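Local coordinates for protein TssK (Serratia sp. FS14, PDB 5Y0E) that is a baseplate component of the bacterial type VI secretion system that probably works as a trimer, linking the baseplate to the membrane complex, at the interface of chains A and B. Coordinates in Å, arbitrary orientation; residue numbers count along the deposited sequence, not the author numbering. Chains: chain A/B, TssK.

Contact 1 and contact 2 join the same two TssK chains at places whose centres lie about 55 Å apart, and they have no residue in common. In contact 1 a loop of chain B, residues 278-281, lies across helices 197-222 and 229-253 of chain A. In contact 2 helix 17-37 of chain A meets the same helix of chain B through partly different residues: Leu27 meets its own copy, but the other pairs are unlike. The A/B interface as a whole has no exact two-fold, as expected if each subunit offers a different surface to each neighbour in the three-copy assembly. Being so far apart, the two contacts together should restrain how neighbouring subunits tilt.

Contact 1: the interface of chains A and B. Residues chain A 214, 218, 221-222, 238, 242; chain B 278-281.
A:Leu238 points its CD2 methyl at the CB of B:Arg280, 4.0 Å away, and the two side chains cross at about a right angle. With CG anti to the backbone N (chi1 176°), the leucine reaches from helix 229-253 towards the loop that chain B lays over the helix pair. From helix 197-222, A:Ser218 CB approaches that same arginine CB at 3.8 Å, so the root of the arginine sits between the two helices. The chain beyond bends at chi2 and runs on past A:Leu221. Along helix 197-222 to either side, A:Leu222 turns its CD2 methyl towards the backbone carbonyls of B:Ala278 and B:Gln279, and A:Ser214 CB lies 3.8 Å from the CG2 methyl of B:Thr281. The threonine lies against both serines, though its shortest approaches to them are doubtful.

At the polar rim A:Ser218 OG is turned back to its own helix, where it gives a hydrogen bond of 2.8 Å to A:Ser214 O, in the plane of that carbonyl. Across the interface, the side-chain amide of A:Asn242 recognises backbone rather than a side chain of the loop: its ND2 donates to B:Arg280 O at 2.9 Å, the nitrogen tilted 21° from the carbonyl plane.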
# COMPACT_ATOMS: atom_id res chain seq x y z
N SER A 214 17.16 -3.13 -9.36
CA SER A 214 16.70 -2.12 -10.30
C SER A 214 17.86 -1.53 -11.09
O SER A 214 17.78 -1.37 -12.31
CB SER A 214 16.00 -1.03 -9.52
OG SER A 214 15.10 -0.38 -10.35
N SER A 218 18.13 -2.58 -15.13
CA SER A 218 17.93 -1.50 -16.05
C SER A 218 19.12 -1.30 -16.96
O SER A 218 18.97 -1.05 -18.11
CB SER A 218 17.63 -0.22 -15.32
OG SER A 218 18.70 0.14 -14.53
N LEU A 221 19.01 -3.92 -19.64
CA LEU A 221 17.96 -3.67 -20.59
C LEU A 221 18.16 -2.45 -21.45
O LEU A 221 17.47 -2.27 -22.41
CB LEU A 221 16.61 -3.64 -19.91
CG LEU A 221 16.06 -4.99 -19.53
CD1 LEU A 221 15.03 -4.85 -18.44
CD2 LEU A 221 15.48 -5.72 -20.70
N LEU A 222 19.11 -1.60 -21.11
CA LEU A 222 19.45 -0.47 -21.91
C LEU A 222 20.09 -0.96 -23.17
O LEU A 222 19.86 -0.42 -24.22
CB LEU A 222 20.48 0.38 -21.21
CG LEU A 222 20.04 1.31 -20.12
CD1 LEU A 222 21.11 2.34 -19.89
CD2 LEU A 222 18.72 1.95 -20.48
N LEU A 238 11.71 -6.21 -13.93
CA LEU A 238 12.10 -4.85 -13.61
C LEU A 238 10.87 -3.97 -13.37
O LEU A 238 10.83 -3.18 -12.43
CB LEU A 238 12.97 -4.30 -14.72
CG LEU A 238 13.41 -2.85 -14.61
CD1 LEU A 238 14.21 -2.58 -13.34
CD2 LEU A 238 14.21 -2.48 -15.80
N ASN A 242 10.09 -2.08 -10.14
CA ASN A 242 9.95 -0.63 -10.17
C ASN A 242 8.72 -0.16 -9.40
O ASN A 242 8.78 0.83 -8.68
CB ASN A 242 9.92 -0.14 -11.60
CG ASN A 242 11.29 -0.04 -12.19
OD1 ASN A 242 12.27 0.03 -11.47
ND2 ASN A 242 11.38 -0.02 -13.50
N ALA B 278 13.39 5.92 -21.12
CA ALA B 278 14.64 5.40 -21.65
C ALA B 278 15.57 4.94 -20.55
O ALA B 278 16.41 4.08 -20.78
CB ALA B 278 15.34 6.46 -22.49
N GLN B 279 15.43 5.48 -19.35
CA GLN B 279 16.32 5.06 -18.28
C GLN B 279 15.88 3.75 -17.64
O GLN B 279 16.72 3.05 -17.06
CB GLN B 279 16.42 6.17 -17.23
CG GLN B 279 16.68 7.59 -17.83
CD GLN B 279 15.44 8.26 -18.47
OE1 GLN B 279 14.40 8.43 -17.84
NE2 GLN B 279 15.56 8.62 -19.74
N ARG B 280 14.60 3.39 -17.74
CA ARG B 280 14.05 2.11 -17.34
C ARG B 280 13.83 2.02 -15.84
O ARG B 280 13.27 1.03 -15.38
CB ARG B 280 14.94 0.92 -17.76
CG ARG B 280 14.60 0.21 -19.02
CD ARG B 280 14.31 1.11 -20.15
NE ARG B 280 14.34 0.38 -21.40
CZ ARG B 280 13.74 0.79 -22.51
NH1 ARG B 280 13.04 1.90 -22.50
NH2 ARG B 280 13.83 0.08 -23.62
N THR B 281 14.26 3.01 -15.06
CA THR B 281 14.17 3.00 -13.61
C THR B 281 13.94 4.43 -13.17
O THR B 281 14.35 5.35 -13.87
CB THR B 281 15.47 2.50 -12.99
OG1 THR B 281 15.84 1.34 -13.68
CG2 THR B 281 15.27 2.10 -11.62

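Contact 2: the interface of chains A and B. Residues chain A 24, 27-28, 31; chain B 23, 26-27.
B:Leu27 presses into chain A between A:Leu27 and A:Met31, and in this patch it loses more surface to the partner than any of its neighbours. Its CB leaves helix 17-37 with CG placed anti to the carbonyl carbon (chi1 -73°), which carries the fork at CG towards chain A. From there the two methyls part company. CD1 meets its own counterpart, A:Leu27 CD1, at 3.7 Å, methyl against methyl, with the two leucine side chains crossing at about a right angle. CD2 goes to the other side of the fork and finds the terminal methyl of the methionine, A:Met31 CE, at 3.6 Å; it also lies 4.0 Å from A:Leu27 CB. The methionine is extended beyond CG, and its sulphur, SD, comes to 3.8 Å from the backbone O of B:Leu27, so it follows the leucine from tip back to main chain.

Beside this apolar cluster is a polar pair. The phenol OH of B:Tyr26 donates a hydrogen bond to the carboxylate oxygen A:Glu28 OE2; the 2.5 Å between them is short for such a bond. OE2 lies at the ring edge, in its plane, while the carboxylate is turned 82° against the ring, and the hydroxyl reaches OE2 from above the carboxylate plane. The glutamate, extended beyond CG, is long enough to make this reach. Further along, A:Glu24 brings OE1 within 3.8 Å of the B:Ala23 methyl, a van der Waals margin to the patch.

All seven residues belong to helix 17-37 of their own chain. Chain A contributes positions 24, 27, 28 and 31, about two turns along one side of the helix, while chain B contributes 23, 26 and 27, so Leu27 meets its copy but the remaining pairs are unlike. Such a skewed pairing would suit helices gathered around a three-fold axis.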
# COMPACT_ATOMS: atom_id res chain seq x y z
N GLU A 24 -18.26 7.49 33.18
CA GLU A 24 -16.96 7.28 32.54
C GLU A 24 -16.94 5.93 31.83
O GLU A 24 -16.40 5.81 30.73
CB GLU A 24 -15.83 7.40 33.57
CG GLU A 24 -15.46 8.86 33.88
CD GLU A 24 -14.31 9.06 34.88
OE1 GLU A 24 -13.59 10.08 34.78
OE2 GLU A 24 -14.12 8.21 35.77
N LEU A 27 -18.85 6.49 28.52
CA LEU A 27 -18.12 7.27 27.55
C LEU A 27 -16.92 6.50 27.03
O LEU A 27 -16.65 6.53 25.82
CB LEU A 27 -17.68 8.58 28.18
CG LEU A 27 -18.80 9.59 28.37
CD1 LEU A 27 -18.24 10.77 29.11
CD2 LEU A 27 -19.35 10.03 27.03
N GLU A 28 -16.18 5.83 27.92
CA GLU A 28 -15.09 4.98 27.47
C GLU A 28 -15.58 3.97 26.47
O GLU A 28 -14.95 3.76 25.43
CB GLU A 28 -14.43 4.28 28.67
CG GLU A 28 -13.19 4.95 29.18
CD GLU A 28 -12.90 4.62 30.62
OE1 GLU A 28 -13.40 3.59 31.09
OE2 GLU A 28 -12.19 5.39 31.30
N MET A 31 -16.20 5.51 22.91
CA MET A 31 -15.01 5.74 22.11
C MET A 31 -14.39 4.43 21.68
O MET A 31 -13.91 4.30 20.55
CB MET A 31 -14.01 6.56 22.91
CG MET A 31 -14.69 7.70 23.60
SD MET A 31 -13.64 8.65 24.70
CE MET A 31 -14.93 9.18 25.81
N ALA B 23 -11.55 15.32 34.76
CA ALA B 23 -12.21 14.21 34.10
C ALA B 23 -12.42 14.48 32.63
O ALA B 23 -12.55 13.54 31.85
CB ALA B 23 -13.53 13.89 34.77
N TYR B 26 -9.02 13.85 30.84
CA TYR B 26 -8.65 12.45 30.73
C TYR B 26 -9.42 11.79 29.60
O TYR B 26 -8.84 11.05 28.81
CB TYR B 26 -8.91 11.74 32.06
CG TYR B 26 -9.15 10.27 31.89
CD1 TYR B 26 -8.10 9.39 31.67
CD2 TYR B 26 -10.43 9.76 31.92
CE1 TYR B 26 -8.32 8.07 31.49
CE2 TYR B 26 -10.65 8.44 31.74
CZ TYR B 26 -9.60 7.59 31.53
OH TYR B 26 -9.85 6.26 31.35
N LEU B 27 -10.73 12.02 29.54
CA LEU B 27 -11.50 11.41 28.47
C LEU B 27 -11.12 11.98 27.11
O LEU B 27 -11.26 11.29 26.10
CB LEU B 27 -12.98 11.62 28.70
CG LEU B 27 -13.58 10.78 29.80
CD1 LEU B 27 -14.82 11.47 30.27
CD2 LEU B 27 -13.91 9.44 29.26